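Local coordinates for protein carboxynorspermidine decarboxylase (PDB 3N29) that probably decarboxylates carboxynorspermidine to norspermidine with the help of pyridoxal 5'-phosphate, as a beta/alpha-barrel decarboxylase of basic amino acids, at residues 238-243 with 270-275; 71-76 with 265-270. One frame throughout, in Å; residues are numbered along the deposited sequence.

Contact 1 of 2, residues 238-243 with 270-275. With PLP (pyridoxal-5'-phosphate), chain C; NSD (N-(3-aminopropyl)propane-1,3-diamine), chain D.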
ATOM      1  N   GLY A 238      -5.184  15.509  13.863  1.00 16.46           N
ATOM      2  CA  GLY A 238      -3.894  15.397  14.489  1.00 16.05           C
ATOM      3  C   GLY A 238      -3.802  15.574  15.983  1.00 17.68           C
ATOM      4  O   GLY A 238      -2.709  15.575  16.527  1.00 18.30           O
ATOM      5  N   HIS A 239      -4.949  15.757  16.622  1.00 16.46           N
ATOM      6  CA  HIS A 239      -5.066  15.980  18.077  1.00 16.66           C
ATOM      7  C   HIS A 239      -5.160  14.574  18.659  1.00 17.11           C
ATOM      8  O   HIS A 239      -6.116  13.849  18.395  1.00 18.10           O
ATOM      9  CB  HIS A 239      -6.339  16.781  18.389  1.00 15.70           C
ATOM     10  CG  HIS A 239      -6.553  17.927  17.437  1.00 16.80           C
ATOM     11  ND1 HIS A 239      -5.675  18.967  17.350  1.00 17.75           N
ATOM     12  CD2 HIS A 239      -7.443  18.109  16.428  1.00 19.92           C
ATOM     13  CE1 HIS A 239      -6.031  19.781  16.365  1.00 19.28           C
ATOM     14  NE2 HIS A 239      -7.114  19.289  15.797  1.00 19.57           N
ATOM     15  N   HIS A 240      -4.182  14.203  19.459  1.00 16.01           N
ATOM     16  CA  HIS A 240      -4.056  12.827  19.955  1.00 16.80           C
ATOM     17  C   HIS A 240      -4.852  12.785  21.261  1.00 16.19           C
ATOM     18  O   HIS A 240      -4.324  12.434  22.326  1.00 17.45           O
ATOM     19  CB  HIS A 240      -2.559  12.594  20.263  1.00 15.94           C
ATOM     20  CG  HIS A 240      -2.067  11.218  19.969  1.00 19.53           C
ATOM     21  ND1 HIS A 240      -2.878  10.207  19.516  1.00 19.01           N
ATOM     22  CD2 HIS A 240      -0.806  10.705  19.985  1.00 25.81           C
ATOM     23  CE1 HIS A 240      -2.160   9.121  19.307  1.00 20.70           C
ATOM     24  NE2 HIS A 240      -0.899   9.392  19.574  1.00 21.31           N
ATOM     25  N   ILE A 241      -6.114  13.126  21.158  1.00 15.02           N
ATOM     26  CA  ILE A 241      -6.982  13.374  22.297  1.00 14.59           C
ATOM     27  C   ILE A 241      -7.155  12.172  23.202  1.00 14.34           C
ATOM     28  O   ILE A 241      -7.337  12.308  24.440  1.00 16.13           O
ATOM     29  CB  ILE A 241      -8.363  13.866  21.790  1.00 13.49           C
ATOM     30  CG1 ILE A 241      -8.218  15.237  21.122  1.00 17.23           C
ATOM     31  CG2 ILE A 241      -9.392  14.011  22.988  1.00 12.17           C
ATOM     32  CD1 ILE A 241      -9.423  15.688  20.314  1.00 16.44           C
ATOM     33  N   THR A 242      -7.124  10.991  22.614  1.00 14.37           N
ATOM     34  CA  THR A 242      -7.418   9.790  23.355  1.00 15.88           C
ATOM     35  C   THR A 242      -6.138   9.043  23.801  1.00 16.43           C
ATOM     36  O   THR A 242      -6.220   8.003  24.438  1.00 16.50           O
ATOM     37  CB  THR A 242      -8.276   8.831  22.529  1.00 16.08           C
ATOM     38  OG1 THR A 242      -7.599   8.530  21.297  1.00 14.52           O
ATOM     39  CG2 THR A 242      -9.623   9.449  22.258  1.00 16.05           C
ATOM     40  N   LYS A 243      -4.984   9.610  23.547  1.00 17.80           N
ATOM     41  CA  LYS A 243      -3.746   9.042  24.062  1.00 20.06           C
ATOM     42  C   LYS A 243      -3.590   9.426  25.523  1.00 20.93           C
ATOM     43  O   LYS A 243      -3.929  10.553  25.956  1.00 21.78           O
ATOM     44  CB  LYS A 243      -2.539   9.538  23.292  1.00 20.79           C
ATOM     45  CG  LYS A 243      -1.183   8.951  23.776  1.00 24.40           C
ATOM     46  CD  LYS A 243      -0.132   8.979  22.693  1.00 29.33           C
ATOM     47  CE  LYS A 243       1.338   8.876  23.250  1.00 33.14           C
ATOM     48  NZ  LYS A 243       1.458   7.774  24.251  1.00 35.16           N
ATOM     49  N   PRO A 270     -10.627  14.736  14.252  1.00 18.12           N
ATOM     50  CA  PRO A 270      -9.726  13.649  14.489  1.00 19.61           C
ATOM     51  C   PRO A 270     -10.049  12.389  13.669  1.00 18.46           C
ATOM     52  O   PRO A 270     -11.228  12.061  13.435  1.00 18.45           O
ATOM     53  CB  PRO A 270      -9.967  13.361  15.934  1.00 20.06           C
ATOM     54  CG  PRO A 270     -11.351  13.655  16.162  1.00 20.71           C
ATOM     55  CD  PRO A 270     -11.517  14.925  15.414  1.00 18.27           C
ATOM     56  N   GLY A 271      -8.996  11.716  13.239  1.00 18.80           N
ATOM     57  CA  GLY A 271      -9.128  10.359  12.709  1.00 18.90           C
ATOM     58  C   GLY A 271      -8.483   9.321  13.657  1.00 17.05           C
ATOM     59  O   GLY A 271      -9.162   8.483  14.292  1.00 17.71           O
ATOM     60  N   GLU A 272      -7.192   9.416  13.778  1.00 15.73           N
ATOM     61  CA  GLU A 272      -6.431   8.488  14.607  1.00 15.74           C
ATOM     62  C   GLU A 272      -6.934   8.405  16.040  1.00 14.78           C
ATOM     63  O   GLU A 272      -7.061   7.319  16.564  1.00 14.27           O
ATOM     64  CB  GLU A 272      -4.966   8.842  14.575  1.00 16.13           C
ATOM     65  CG  GLU A 272      -4.112   8.007  15.460  1.00 16.65           C
ATOM     66  CD  GLU A 272      -2.635   8.223  15.209  1.00 22.22           C
ATOM     67  OE1 GLU A 272      -2.221   8.940  14.278  1.00 26.14           O
ATOM     68  OE2 GLU A 272      -1.896   7.736  16.015  1.00 24.99           O
ATOM     69  N   ALA A 273      -7.369   9.524  16.576  1.00 14.51           N
ATOM     70  CA  ALA A 273      -7.884   9.577  17.923  1.00 14.44           C
ATOM     71  C   ALA A 273      -9.112   8.698  18.138  1.00 13.87           C
ATOM     72  O   ALA A 273      -9.303   8.172  19.190  1.00 12.82           O
ATOM     73  CB  ALA A 273      -8.190  10.978  18.289  1.00 15.45           C
ATOM     74  N   VAL A 274      -9.963   8.614  17.150  1.00 13.00           N
ATOM     75  CA  VAL A 274     -11.102   7.730  17.220  1.00 13.44           C
ATOM     76  C   VAL A 274     -10.700   6.261  17.305  1.00 13.50           C
ATOM     77  O   VAL A 274     -11.219   5.550  18.085  1.00 13.22           O
ATOM     78  CB  VAL A 274     -12.051   7.959  16.050  1.00 13.49           C
ATOM     79  CG1 VAL A 274     -13.169   7.032  16.091  1.00 14.92           C
ATOM     80  CG2 VAL A 274     -12.559   9.370  16.051  1.00 15.39           C
ATOM     81  N   GLY A 275      -9.730   5.864  16.493  1.00 12.73           N
ATOM     82  CA  GLY A 275      -9.285   4.495  16.396  1.00 13.12           C
ATOM     83  C   GLY A 275      -8.158   4.060  17.302  1.00 12.09           C
ATOM     84  O   GLY A 275      -7.813   2.930  17.320  1.00 14.75           O
TER
HETATM   85  N1  PLP C1001      -8.389  16.574   8.511  1.00 27.08           N
HETATM   86  C2  PLP C1001      -7.586  16.597   7.405  1.00 29.00           C
HETATM   87  C2A PLP C1001      -7.765  17.674   6.366  1.00 29.00           C
HETATM   88  C3  PLP C1001      -6.622  15.553   7.249  1.00 31.73           C
HETATM   89  O3  PLP C1001      -5.799  15.543   6.121  1.00 32.97           O
HETATM   90  C4  PLP C1001      -6.496  14.538   8.217  1.00 31.03           C
HETATM   91  C4A PLP C1001      -5.490  13.414   8.007  1.00 32.06           C
HETATM   92  C5  PLP C1001      -7.299  14.576   9.368  1.00 27.80           C
HETATM   93  C6  PLP C1001      -8.243  15.619   9.477  1.00 24.71           C
HETATM   94  C5A PLP C1001      -7.199  13.523  10.447  1.00 25.19           C
HETATM   95  O4P PLP C1001      -5.886  13.395  10.930  1.00 19.83           O
HETATM   96  P   PLP C1001      -5.522  12.434  12.126  1.00 24.37           P
HETATM   97  O1P PLP C1001      -6.036  11.058  11.744  1.00 21.88           O
HETATM   98  O2P PLP C1001      -6.263  12.947  13.384  1.00 23.11           O
HETATM   99  O3P PLP C1001      -4.084  12.530  12.368  1.00 21.52           O
HETATM  100  C1  NSD D1002      -2.179  10.486  10.921  1.00 57.70           C
HETATM  101  N1  NSD D1002      -2.076  10.581  12.349  1.00 56.76           N
HETATM  102  C2  NSD D1002      -1.151  11.295  10.206  1.00 60.03           C
HETATM  103  N2  NSD D1002      -1.377  10.776   7.884  1.00 61.40           N
HETATM  104  C3  NSD D1002      -1.534  11.630   8.809  1.00 62.11           C
HETATM  105  N3  NSD D1002      -0.839   6.476   7.231  1.00 52.57           N
HETATM  106  C4  NSD D1002      -0.890   9.613   8.006  1.00 57.55           C
HETATM  107  C5  NSD D1002      -0.841   8.800   6.743  1.00 56.37           C
HETATM  108  C6  NSD D1002       0.017   7.571   6.908  1.00 54.98           C
HETATM  109  O   HOH W   1      -6.421  12.245  15.859  1.00 19.03           O

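Contact 2 of 2, residues 71-76 with 265-270. With PLP (pyridoxal-5'-phosphate), chain C.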
ATOM      1  N   LYS A  71     -17.816  21.064  17.609  1.00 26.63           N
ATOM      2  CA  LYS A  71     -18.481  19.899  17.013  1.00 26.43           C
ATOM      3  C   LYS A  71     -17.386  18.921  16.499  1.00 27.18           C
ATOM      4  O   LYS A  71     -16.501  19.341  15.767  1.00 25.62           O
ATOM      5  CB  LYS A  71     -19.362  20.357  15.884  1.00 26.53           C
ATOM      6  CG  LYS A  71     -20.656  21.072  16.333  1.00 26.33           C
ATOM      7  CD  LYS A  71     -21.397  21.688  15.198  1.00 26.57           C
ATOM      8  CE  LYS A  71     -22.266  20.749  14.437  1.00 29.71           C
ATOM      9  NZ  LYS A  71     -22.875  21.221  13.116  1.00 30.84           N
ATOM     10  N   VAL A  72     -17.430  17.658  16.916  1.00 26.59           N
ATOM     11  CA  VAL A  72     -16.336  16.729  16.588  1.00 24.28           C
ATOM     12  C   VAL A  72     -16.756  15.831  15.438  1.00 23.95           C
ATOM     13  O   VAL A  72     -17.891  15.264  15.406  1.00 22.91           O
ATOM     14  CB  VAL A  72     -15.858  15.975  17.848  1.00 25.72           C
ATOM     15  CG1 VAL A  72     -14.635  15.048  17.595  1.00 23.55           C
ATOM     16  CG2 VAL A  72     -15.553  16.893  18.895  1.00 23.72           C
ATOM     17  N   LEU A  73     -15.878  15.695  14.447  1.00 21.34           N
ATOM     18  CA  LEU A  73     -16.100  14.867  13.280  1.00 22.13           C
ATOM     19  C   LEU A  73     -15.067  13.732  13.196  1.00 22.89           C
ATOM     20  O   LEU A  73     -13.953  13.893  13.676  1.00 23.43           O
ATOM     21  CB  LEU A  73     -15.999  15.685  11.977  1.00 22.38           C
ATOM     22  CG  LEU A  73     -16.826  16.995  11.894  1.00 24.16           C
ATOM     23  CD1 LEU A  73     -16.394  17.889  10.733  1.00 21.17           C
ATOM     24  CD2 LEU A  73     -18.289  16.699  11.719  1.00 23.51           C
ATOM     25  N   LEU A  74     -15.467  12.607  12.601  1.00 20.45           N
ATOM     26  CA  LEU A  74     -14.524  11.500  12.342  1.00 22.19           C
ATOM     27  C   LEU A  74     -13.874  11.833  10.991  1.00 20.93           C
ATOM     28  O   LEU A  74     -14.557  11.885   9.971  1.00 22.41           O
ATOM     29  CB  LEU A  74     -15.258  10.171  12.218  1.00 20.53           C
ATOM     30  CG  LEU A  74     -14.514   8.959  11.535  1.00 22.73           C
ATOM     31  CD1 LEU A  74     -13.270   8.705  12.339  1.00 20.72           C
ATOM     32  CD2 LEU A  74     -15.513   7.723  11.396  1.00 19.28           C
ATOM     33  N   ALA A  75     -12.550  11.952  10.973  1.00 22.05           N
ATOM     34  CA  ALA A  75     -11.805  12.020   9.681  1.00 22.99           C
ATOM     35  C   ALA A  75     -11.610  10.585   9.106  1.00 20.94           C
ATOM     36  O   ALA A  75     -10.864   9.811   9.649  1.00 20.02           O
ATOM     37  CB  ALA A  75     -10.390  12.677   9.915  1.00 22.44           C
ATOM     38  N   LEU A  76     -12.352  10.252   8.058  1.00 19.86           N
ATOM     39  CA  LEU A  76     -12.388   8.882   7.472  1.00 18.96           C
ATOM     40  C   LEU A  76     -11.017   8.384   6.897  1.00 18.31           C
ATOM     41  O   LEU A  76     -10.840   7.154   6.800  1.00 18.70           O
ATOM     42  CB  LEU A  76     -13.423   8.795   6.357  1.00 18.36           C
ATOM     43  CG  LEU A  76     -14.905   8.731   6.914  1.00 19.01           C
ATOM     44  CD1 LEU A  76     -15.870   8.959   5.734  1.00 21.26           C
ATOM     45  CD2 LEU A  76     -15.246   7.400   7.593  1.00 21.58           C
ATOM     46  N   GLN A 265     -18.456  28.797  15.328  1.00 18.13           N
ATOM     47  CA  GLN A 265     -18.633  27.407  15.707  1.00 17.67           C
ATOM     48  C   GLN A 265     -17.272  26.747  15.310  1.00 17.40           C
ATOM     49  O   GLN A 265     -16.815  26.876  14.179  1.00 17.22           O
ATOM     50  CB  GLN A 265     -19.770  26.823  14.879  1.00 18.54           C
ATOM     51  CG  GLN A 265     -19.966  25.275  14.969  1.00 18.22           C
ATOM     52  CD  GLN A 265     -20.187  24.880  16.381  1.00 20.99           C
ATOM     53  OE1 GLN A 265     -19.329  24.282  17.037  1.00 22.47           O
ATOM     54  NE2 GLN A 265     -21.316  25.254  16.888  1.00 14.09           N
ATOM     55  N   VAL A 266     -16.651  26.049  16.244  1.00 15.71           N
ATOM     56  CA  VAL A 266     -15.382  25.380  15.988  1.00 15.58           C
ATOM     57  C   VAL A 266     -15.704  23.927  15.677  1.00 13.93           C
ATOM     58  O   VAL A 266     -16.592  23.334  16.293  1.00 11.85           O
ATOM     59  CB  VAL A 266     -14.466  25.399  17.252  1.00 15.61           C
ATOM     60  CG1 VAL A 266     -13.274  24.520  17.024  1.00 15.77           C
ATOM     61  CG2 VAL A 266     -13.976  26.847  17.570  1.00 15.21           C
ATOM     62  N   TYR A 267     -14.980  23.367  14.724  1.00 15.43           N
ATOM     63  CA  TYR A 267     -15.032  21.951  14.364  1.00 14.35           C
ATOM     64  C   TYR A 267     -13.688  21.316  14.597  1.00 14.98           C
ATOM     65  O   TYR A 267     -12.622  21.948  14.380  1.00 13.92           O
ATOM     66  CB  TYR A 267     -15.411  21.789  12.885  1.00 17.26           C
ATOM     67  CG  TYR A 267     -16.827  22.126  12.616  1.00 16.58           C
ATOM     68  CD1 TYR A 267     -17.795  21.129  12.596  1.00 20.27           C
ATOM     69  CD2 TYR A 267     -17.226  23.449  12.413  1.00 21.11           C
ATOM     70  CE1 TYR A 267     -19.100  21.405  12.354  1.00 17.63           C
ATOM     71  CE2 TYR A 267     -18.568  23.750  12.205  1.00 18.61           C
ATOM     72  CZ  TYR A 267     -19.488  22.719  12.182  1.00 21.07           C
ATOM     73  OH  TYR A 267     -20.815  22.946  11.964  1.00 18.52           O
ATOM     74  N   LEU A 268     -13.692  20.064  15.076  1.00 15.18           N
ATOM     75  CA  LEU A 268     -12.445  19.280  15.175  1.00 14.38           C
ATOM     76  C   LEU A 268     -12.633  18.009  14.353  1.00 15.19           C
ATOM     77  O   LEU A 268     -13.750  17.501  14.281  1.00 15.22           O
ATOM     78  CB  LEU A 268     -12.103  18.907  16.602  1.00 15.14           C
ATOM     79  CG  LEU A 268     -11.899  19.949  17.705  1.00 14.34           C
ATOM     80  CD1 LEU A 268     -11.828  19.296  19.046  1.00 14.98           C
ATOM     81  CD2 LEU A 268     -10.626  20.762  17.510  1.00 18.11           C
ATOM     82  N   GLU A 269     -11.563  17.467  13.771  1.00 15.05           N
ATOM     83  CA  GLU A 269     -11.776  16.360  12.889  1.00 16.01           C
ATOM     84  C   GLU A 269     -10.656  15.350  13.067  1.00 17.62           C
ATOM     85  O   GLU A 269      -9.878  15.048  12.109  1.00 18.75           O
ATOM     86  CB  GLU A 269     -12.064  16.812  11.452  1.00 18.52           C
ATOM     87  CG  GLU A 269     -11.144  17.799  10.928  1.00 21.22           C
ATOM     88  CD  GLU A 269     -11.374  18.228   9.440  1.00 23.73           C
ATOM     89  OE1 GLU A 269     -10.342  18.368   8.793  1.00 21.47           O
ATOM     90  OE2 GLU A 269     -12.533  18.352   8.935  1.00 19.58           O
ATOM     91  N   PRO A 270     -10.627  14.736  14.252  1.00 18.12           N
ATOM     92  CA  PRO A 270      -9.726  13.649  14.489  1.00 19.61           C
ATOM     93  C   PRO A 270     -10.049  12.389  13.669  1.00 18.46           C
ATOM     94  O   PRO A 270     -11.228  12.061  13.435  1.00 18.45           O
ATOM     95  CB  PRO A 270      -9.967  13.361  15.934  1.00 20.06           C
ATOM     96  CG  PRO A 270     -11.351  13.655  16.162  1.00 20.71           C
ATOM     97  CD  PRO A 270     -11.517  14.925  15.414  1.00 18.27           C
TER
HETATM   98  N1  PLP C1001      -8.389  16.574   8.511  1.00 27.08           N
HETATM   99  C2  PLP C1001      -7.586  16.597   7.405  1.00 29.00           C
HETATM  100  C2A PLP C1001      -7.765  17.674   6.366  1.00 29.00           C
HETATM  101  C3  PLP C1001      -6.622  15.553   7.249  1.00 31.73           C
HETATM  102  O3  PLP C1001      -5.799  15.543   6.121  1.00 32.97           O
HETATM  103  C4  PLP C1001      -6.496  14.538   8.217  1.00 31.03           C
HETATM  104  C4A PLP C1001      -5.490  13.414   8.007  1.00 32.06           C
HETATM  105  C5  PLP C1001      -7.299  14.576   9.368  1.00 27.80           C
HETATM  106  C6  PLP C1001      -8.243  15.619   9.477  1.00 24.71           C
HETATM  107  C5A PLP C1001      -7.199  13.523  10.447  1.00 25.19           C
HETATM  108  O4P PLP C1001      -5.886  13.395  10.930  1.00 19.83           O
HETATM  109  P   PLP C1001      -5.522  12.434  12.126  1.00 24.37           P
HETATM  110  O1P PLP C1001      -6.036  11.058  11.744  1.00 21.88           O
HETATM  111  O2P PLP C1001      -6.263  12.947  13.384  1.00 23.11           O
HETATM  112  O3P PLP C1001      -4.084  12.530  12.368  1.00 21.52           O

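Contact 1 of 2, residues 238-243 with 270-275
Phosphate oxygen O2P of the pyridoxal phosphate is gripped from both segments and by one water. Gly238 N donates to O2P at 2.8 Å, and Gly271 N reaches the same O2P at 3.0 Å in an almost straight bond (178°). The water gives its protons to O2P and to His239 O and accepts from Ala273 N, so it joins the two chain segments as well as the phosphate. At the neighbouring phosphate oxygen, Glu272 N donates to O1P at 2.9 Å.

The direct bond between the segments uses the carbonyl of Ala273, the residue whose N-H holds the water: Thr242 OG1 donates to Ala273 O at 2.7 Å, in the carbonyl plane and on a lone pair. With chi1 at 57°, OG1 sits between its own backbone N and carbonyl carbon, and CG2 also lies against that oxygen. The methyl of Ala273 packs against the backbone of the other segment, its CB 3.5 Å from His239 O.

Glu272 stretches away from the helix start, CG anti to the backbone N (chi1 176°), and divides its carboxylate. OE1 accepts from norspermidine N1, while OE2 comes obliquely to the His240 ring, 3.6 Å from CE1. Trp276 meets that ring edge to face, and Asp308 takes another bond from the norspermidine.

Three backbone N-H groups, two of them at the start of helix 272-275, thus receive the phosphate, with at most a small contribution from the dipole of this one-turn helix, and the neighbouring carboxylate holds an amine that is probably positively charged.

Contact 2 of 2, residues 71-76 with 265-270
Strands 71-75 and 265-268 run parallel, 4.7 Å apart at their closest with 27° between their directions, and Lys71 is bracketed by backbone bonds from its N to Val266 O (2.9 Å) and from Leu268 N to its O. The ladder continues with Leu73 N to Leu268 O, then a bond from Ala75 N to Pro270 O.

Lys71 and Tyr267 lie side by side on one face of the sheet. The lysine bends at chi3 (82°), which brings NZ back to donate to Tyr267 OH at 2.9 Å; Glu113 forms a salt bridge with the same NZ. Leu73 CD1 approaches ring atom CD1 of Tyr267 obliquely. On the other face Val72 CG1 packs against Pro270 CD at 3.8 Å, the two side chains crossing at about a right angle.

Toward the cofactor, Glu269 OE1 lies 2.7 Å from PLP N1, and Ala75 CB touches PLP C5A at 3.3 Å. His200 bonds to OE1, while Thr96 and Asn234 hold OE2. A glutamate at the pyridine nitrogen is found likewise in fold type III decarboxylases such as ornithine decarboxylase, where it probably keeps N1 protonated, and this pairing of first and eighth strands closes the beta/alpha barrel.

Overall arrangement
Contacts 1 and 2 share Pro270 and lie with their centres about 11 Å apart, joined by the short passage from strand 265-268 into helix 272-275. The cofactor spans them: contact 2 meets the pyridine nitrogen at the mouth of the barrel, contact 1 the phosphate, and Tyr378 adds a further hydrogen bond. Packing also ties the two together, with Ala75 CB 3.7 Å from Gly271 N and Val274 CG2 3.8 Å from Leu74 CD1. Norspermidine is bound from contact 1 through Glu272, whereas the Ala75 side chain of contact 2 stays about 9 Å from it. Residues 265-275 thus lead from the closing strand of the barrel to cofactor ligands and to one residue of the polyamine site.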